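Local coordinates for protein polysaccharide deacetylase (Streptococcus pyogenes, PDB 6DQ3) that removes N-acetyl groups from the cell wall linkage unit of streptococcal rhamnopolysaccharides, as a zinc-dependent deacetylase of carbohydrate esterase family 4, at residues 77-82 with 98-103; 130-135 with 168-173. All coordinates share one frame; numbering follows the deposited sequence.

Interaction 1: 77-82 with 98-103; sequences DDSMID and ATNNVI. With ZN (zinc ion), chain D.
Asp-77 and Asn-101 form a parallel bridge at the C-terminal ends of the strands of the buried beta-alpha-beta unit 71-77, 81-93, 98-102, where the zinc is held. Their side chains run side by side on one face of the sheet, and Asn-101 ND2 donates to Asp-77 OD1 at 2.8 Å. The bond is nearly straight (169°), with the acceptor 3° from the amide plane. Asp-77 OD2 is salt-bridged to Arg-212, so both carboxylate oxygens are held, which fixes the rotation of the group beside the zinc ligand Asp-78. One residue on, Asp-78 N reaches Asn-101 O at 3.0 Å, while Asp-78 OD1 binds zinc at 2.1 Å. Asp-78 OD2 accepts from the zinc-bound water at 2.6 Å. The Ile-103 CD1 methyl packs alongside, 3.7 Å from Asp-78 OD1. Ser-79 points its CB toward the end of strand 98-102, where OG, with chi1 at 45° between the backbone N and carbonyl carbon, accepts from N of Ile-103, just before helix 104-108, at 3.0 Å. A water bridges that OG to Ile-103 O. The loop leads into helix 81-93, the crossover between the two strands, while helix 117-124 packs on Val-102 and strand 128-132 flanks Asn-101.

Interaction 2: 130-135 with 168-173; sequences FQDHTV and IAIAYP. With ZN (zinc ion), chain D.
Two backbone bonds join Asp-132 to the strand ending at Ala-171: Asp-132 N donates to Ala-169 O at 3.0 Å, and Asp-132 O accepts from Ala-171 N at 2.9 Å. They surround a single bridge between Asp-132 and Ile-170, and the short strands cross at 65°, evidence of a local crossing rather than extended pairing. Side-chain bonds continue the join at both ends. The bend at chi2 (-63°) places Gln-131 CD near Ala-169, and OE1 beyond it accepts from two successive backbone amides, Ile-168 N at 3.0 Å and Ala-169 N at 2.9 Å; the first donor lies in the carbonyl plane. At the other end His-133 ND1 donates to Ala-171 O at 2.6 Å, close to the ring plane but above the carbonyl plane. His-133 NE2 binds zinc at 2.2 Å: a zinc-ligand histidine oriented through its second ring nitrogen by a second-shell backbone carbonyl, which with the metal bond helps fix the ring at the deacetylase active site. Within 130-135, Asp-132 OD1 accepts from Thr-134 N in an Asx turn, while Asp-132 OD2 is hydrogen-bonded to Ser-155. Carbon packing includes Thr-134 CG2 against Pro-173 CG, tip to tip at 3.5 Å, and Ala-171 CB beside the His-133 ring. Strand 98-102 pairs with strand 128-132, helix 145-162 touches Thr-134 and Ile-170, and helix 179-187 packs on Tyr-172.

In the fold
Interaction 1 closes before interaction 2 opens along the chain, and their centres lie about 9 Å apart. Strands 98-102 and 128-132 are neighbours in one sheet and join the two contacts directly, through probable backbone bonds from Gln-131 N to Asn-100 O (2.9 Å) and from Val-102 N to Gln-131 O (2.8 Å). Strand order thus runs 71-77, 98-102, 128-132, with 169-171 bridged next. At the C-terminal ends of these strands the contacts converge on one zinc: each supplies a ligand, the same water binds the metal, and His-137 completes the protein ligands. This Asp-His-His site is the metal centre characteristic of carbohydrate esterase family 4 deacetylases.

Interaction 1: 77-82 with 98-103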
loop_
_atom_site.group_PDB
_atom_site.type_symbol
_atom_site.label_atom_id
_atom_site.label_comp_id
_atom_site.label_asym_id
_atom_site.label_seq_id
_atom_site.Cartn_x
_atom_site.Cartn_y
_atom_site.Cartn_z
ATOM N N ASP A 77 -4.677 -0.243 0.407
ATOM C CA ASP A 77 -5.269 0.898 -0.275
ATOM C C ASP A 77 -6.567 1.345 0.394
ATOM O O ASP A 77 -7.226 0.578 1.107
ATOM C CB ASP A 77 -5.548 0.580 -1.752
ATOM C CG ASP A 77 -4.306 0.157 -2.511
ATOM O OD1 ASP A 77 -3.188 0.509 -2.084
ATOM O OD2 ASP A 77 -4.450 -0.523 -3.548
ATOM N N ASP A 78 -6.899 2.626 0.169
ATOM C CA ASP A 78 -8.220 3.224 0.383
ATOM C C ASP A 78 -8.461 3.700 1.812
ATOM O O ASP A 78 -9.565 4.157 2.140
ATOM C CB ASP A 78 -9.317 2.232 -0.029
ATOM C CG ASP A 78 -9.355 1.975 -1.523
ATOM O OD1 ASP A 78 -8.680 2.712 -2.257
ATOM O OD2 ASP A 78 -10.037 1.025 -1.964
ATOM N N SER A 79 -7.437 3.632 2.648
ATOM C CA SER A 79 -7.442 4.191 3.998
ATOM C C SER A 79 -8.769 3.934 4.709
ATOM O O SER A 79 -9.429 4.847 5.210
ATOM C CB SER A 79 -7.113 5.686 3.962
ATOM O OG SER A 79 -7.829 6.349 2.933
ATOM N N MET A 80 -9.148 2.660 4.758
ATOM C CA MET A 80 -10.387 2.243 5.394
ATOM C C MET A 80 -10.174 2.036 6.888
ATOM O O MET A 80 -9.074 1.706 7.342
ATOM C CB MET A 80 -10.901 0.964 4.733
ATOM C CG MET A 80 -11.289 1.170 3.269
ATOM S SD MET A 80 -11.829 -0.318 2.412
ATOM C CE MET A 80 -10.333 -1.294 2.461
ATOM N N ILE A 81 -11.247 2.245 7.657
ATOM C CA ILE A 81 -11.119 2.274 9.110
ATOM C C ILE A 81 -10.723 0.900 9.651
ATOM O O ILE A 81 -10.100 0.802 10.718
ATOM C CB ILE A 81 -12.428 2.802 9.735
ATOM C CG1 ILE A 81 -12.252 3.020 11.240
ATOM C CG2 ILE A 81 -13.592 1.859 9.448
ATOM C CD1 ILE A 81 -11.212 4.071 11.581
ATOM N N ASP A 82 -11.040 -0.178 8.926
ATOM C CA ASP A 82 -10.625 -1.499 9.384
ATOM C C ASP A 82 -9.104 -1.639 9.414
ATOM O O ASP A 82 -8.593 -2.529 10.102
ATOM C CB ASP A 82 -11.253 -2.617 8.529
ATOM C CG ASP A 82 -10.822 -2.580 7.063
ATOM O OD1 ASP A 82 -10.096 -1.655 6.649
ATOM O OD2 ASP A 82 -11.217 -3.500 6.315
ATOM N N ALA A 98 3.823 -1.479 7.810
ATOM C CA ALA A 98 2.951 -1.503 6.641
ATOM C C ALA A 98 2.616 -0.085 6.205
ATOM O O ALA A 98 2.745 0.872 6.971
ATOM C CB ALA A 98 1.662 -2.288 6.917
ATOM N N THR A 99 2.175 0.034 4.952
ATOM C CA THR A 99 1.846 1.311 4.339
ATOM C C THR A 99 0.379 1.322 3.952
ATOM O O THR A 99 -0.129 0.350 3.386
ATOM C CB THR A 99 2.687 1.568 3.072
ATOM O OG1 THR A 99 4.068 1.679 3.420
ATOM C CG2 THR A 99 2.234 2.848 2.370
ATOM N N ASN A 100 -0.305 2.422 4.243
ATOM C CA ASN A 100 -1.656 2.627 3.746
ATOM C C ASN A 100 -1.685 3.809 2.783
ATOM O O ASN A 100 -1.193 4.896 3.104
ATOM C CB ASN A 100 -2.655 2.867 4.875
ATOM C CG ASN A 100 -4.084 2.749 4.399
ATOM O OD1 ASN A 100 -4.554 3.567 3.608
ATOM N ND2 ASN A 100 -4.779 1.716 4.858
ATOM N N ASN A 101 -2.276 3.593 1.616
ATOM C CA ASN A 101 -2.389 4.620 0.589
ATOM C C ASN A 101 -3.715 5.348 0.757
ATOM O O ASN A 101 -4.786 4.753 0.590
ATOM C CB ASN A 101 -2.239 3.954 -0.771
ATOM C CG ASN A 101 -0.908 3.231 -0.891
ATOM O OD1 ASN A 101 0.137 3.809 -0.600
ATOM N ND2 ASN A 101 -0.941 1.959 -1.274
ATOM N N VAL A 102 -3.632 6.641 1.066
ATOM C CA VAL A 102 -4.727 7.380 1.679
ATOM C C VAL A 102 -5.477 8.206 0.640
ATOM O O VAL A 102 -4.869 8.931 -0.163
ATOM C CB VAL A 102 -4.217 8.291 2.809
ATOM C CG1 VAL A 102 -5.380 9.095 3.404
ATOM C CG2 VAL A 102 -3.490 7.489 3.880
ATOM N N ILE A 103 -6.806 8.115 0.687
ATOM C CA ILE A 103 -7.701 8.975 -0.075
ATOM C C ILE A 103 -7.943 10.210 0.788
ATOM O O ILE A 103 -8.765 10.187 1.705
ATOM C CB ILE A 103 -9.010 8.263 -0.415
ATOM C CG1 ILE A 103 -8.729 6.936 -1.124
ATOM C CG2 ILE A 103 -9.910 9.151 -1.256
ATOM C CD1 ILE A 103 -9.957 6.049 -1.280
HETATM ZN ZN ZN D . -8.352 2.656 -4.290
HETATM O O HOH W 1 -10.268 1.270 -4.575
HETATM O O HOH W 2 -9.343 8.502 3.792
#

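Interaction 2: 130-135 with 168-173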
loop_
_atom_site.group_PDB
_atom_site.type_symbol
_atom_site.label_atom_id
_atom_site.label_comp_id
_atom_site.label_asym_id
_atom_site.label_seq_id
_atom_site.Cartn_x
_atom_site.Cartn_y
_atom_site.Cartn_z
ATOM N N PHE A 130 1.985 6.290 5.681
ATOM C CA PHE A 130 0.775 6.726 4.996
ATOM C C PHE A 130 1.143 7.526 3.755
ATOM O O PHE A 130 1.695 8.627 3.847
ATOM C CB PHE A 130 -0.106 7.498 5.964
ATOM C CG PHE A 130 -0.510 6.660 7.132
ATOM C CD1 PHE A 130 -1.576 5.789 7.023
ATOM C CD2 PHE A 130 0.225 6.674 8.304
ATOM C CE1 PHE A 130 -1.933 4.980 8.072
ATOM C CE2 PHE A 130 -0.128 5.865 9.363
ATOM C CZ PHE A 130 -1.207 5.014 9.245
ATOM N N GLN A 131 0.844 6.947 2.603
ATOM C CA GLN A 131 1.237 7.474 1.315
ATOM C C GLN A 131 -0.014 7.890 0.540
ATOM O O GLN A 131 -1.122 7.959 1.087
ATOM C CB GLN A 131 2.094 6.435 0.583
ATOM C CG GLN A 131 3.356 6.010 1.356
ATOM C CD GLN A 131 4.343 7.147 1.579
ATOM O OE1 GLN A 131 4.681 7.878 0.653
ATOM N NE2 GLN A 131 4.801 7.306 2.817
ATOM N N ASP A 132 0.167 8.187 -0.745
ATOM C CA ASP A 132 -0.844 8.905 -1.504
ATOM C C ASP A 132 -1.766 7.979 -2.281
ATOM O O ASP A 132 -1.326 6.992 -2.876
ATOM C CB ASP A 132 -0.168 9.881 -2.469
ATOM C CG ASP A 132 -1.147 10.823 -3.116
ATOM O OD1 ASP A 132 -1.788 10.427 -4.110
ATOM O OD2 ASP A 132 -1.287 11.950 -2.609
ATOM N N HIS A 133 -3.064 8.313 -2.267
ATOM C CA HIS A 133 -4.059 7.620 -3.077
ATOM C C HIS A 133 -5.051 8.615 -3.672
ATOM O O HIS A 133 -6.234 8.300 -3.834
ATOM C CB HIS A 133 -4.770 6.548 -2.248
ATOM C CG HIS A 133 -5.346 5.427 -3.060
ATOM N ND1 HIS A 133 -4.765 4.960 -4.221
ATOM C CD2 HIS A 133 -6.444 4.663 -2.856
ATOM C CE1 HIS A 133 -5.492 3.967 -4.705
ATOM N NE2 HIS A 133 -6.518 3.768 -3.895
ATOM N N THR A 134 -4.564 9.820 -3.999
ATOM C CA THR A 134 -5.300 10.936 -4.587
ATOM C C THR A 134 -6.267 11.576 -3.596
ATOM O O THR A 134 -6.476 11.067 -2.488
ATOM C CB THR A 134 -6.082 10.532 -5.846
ATOM O OG1 THR A 134 -7.292 9.861 -5.475
ATOM C CG2 THR A 134 -5.250 9.654 -6.769
ATOM N N VAL A 135 -6.860 12.702 -3.998
ATOM C CA VAL A 135 -7.829 13.388 -3.151
ATOM C C VAL A 135 -9.190 12.711 -3.234
ATOM O O VAL A 135 -9.784 12.353 -2.212
ATOM C CB VAL A 135 -7.933 14.875 -3.542
ATOM C CG1 VAL A 135 -8.973 15.577 -2.664
ATOM C CG2 VAL A 135 -6.588 15.570 -3.456
ATOM N N ILE A 168 6.311 10.037 -0.556
ATOM C CA ILE A 168 7.111 9.659 -1.717
ATOM C C ILE A 168 6.442 8.626 -2.605
ATOM O O ILE A 168 6.941 8.381 -3.714
ATOM C CB ILE A 168 8.507 9.148 -1.297
ATOM C CG1 ILE A 168 8.391 7.889 -0.433
ATOM C CG2 ILE A 168 9.257 10.219 -0.527
ATOM C CD1 ILE A 168 9.696 7.122 -0.314
ATOM N N ALA A 169 5.348 7.998 -2.171
ATOM C CA ALA A 169 4.749 6.904 -2.919
ATOM C C ALA A 169 3.287 7.192 -3.210
ATOM O O ALA A 169 2.590 7.826 -2.412
ATOM C CB ALA A 169 4.871 5.574 -2.151
ATOM N N ILE A 170 2.826 6.707 -4.363
ATOM C CA ILE A 170 1.429 6.825 -4.759
ATOM C C ILE A 170 0.947 5.466 -5.249
ATOM O O ILE A 170 1.706 4.688 -5.839
ATOM C CB ILE A 170 1.227 7.911 -5.848
ATOM C CG1 ILE A 170 -0.250 8.031 -6.236
ATOM C CG2 ILE A 170 2.092 7.599 -7.069
ATOM C CD1 ILE A 170 -0.548 9.187 -7.169
ATOM N N ALA A 171 -0.319 5.169 -4.961
ATOM C CA ALA A 171 -1.036 4.052 -5.569
ATOM C C ALA A 171 -2.120 4.640 -6.467
ATOM O O ALA A 171 -2.947 5.426 -5.999
ATOM C CB ALA A 171 -1.655 3.136 -4.509
ATOM N N TYR A 172 -2.112 4.279 -7.747
ATOM C CA TYR A 172 -3.096 4.833 -8.680
ATOM C C TYR A 172 -4.456 4.188 -8.444
ATOM O O TYR A 172 -4.538 2.958 -8.327
ATOM C CB TYR A 172 -2.646 4.620 -10.126
ATOM C CG TYR A 172 -1.228 5.085 -10.333
ATOM C CD1 TYR A 172 -0.894 6.423 -10.178
ATOM C CD2 TYR A 172 -0.218 4.187 -10.636
ATOM C CE1 TYR A 172 0.393 6.849 -10.324
ATOM C CE2 TYR A 172 1.077 4.609 -10.797
ATOM C CZ TYR A 172 1.379 5.941 -10.636
ATOM O OH TYR A 172 2.670 6.376 -10.789
ATOM N N PRO A 173 -5.535 4.971 -8.351
ATOM C CA PRO A 173 -6.856 4.369 -8.125
ATOM C C PRO A 173 -7.197 3.348 -9.198
ATOM O O PRO A 173 -7.111 3.622 -10.400
ATOM C CB PRO A 173 -7.806 5.573 -8.147
ATOM C CG PRO A 173 -6.950 6.700 -7.640
ATOM C CD PRO A 173 -5.576 6.441 -8.232
HETATM ZN ZN ZN D . -8.352 2.656 -4.290
HETATM O O HOH W 1 -10.268 1.270 -4.575
#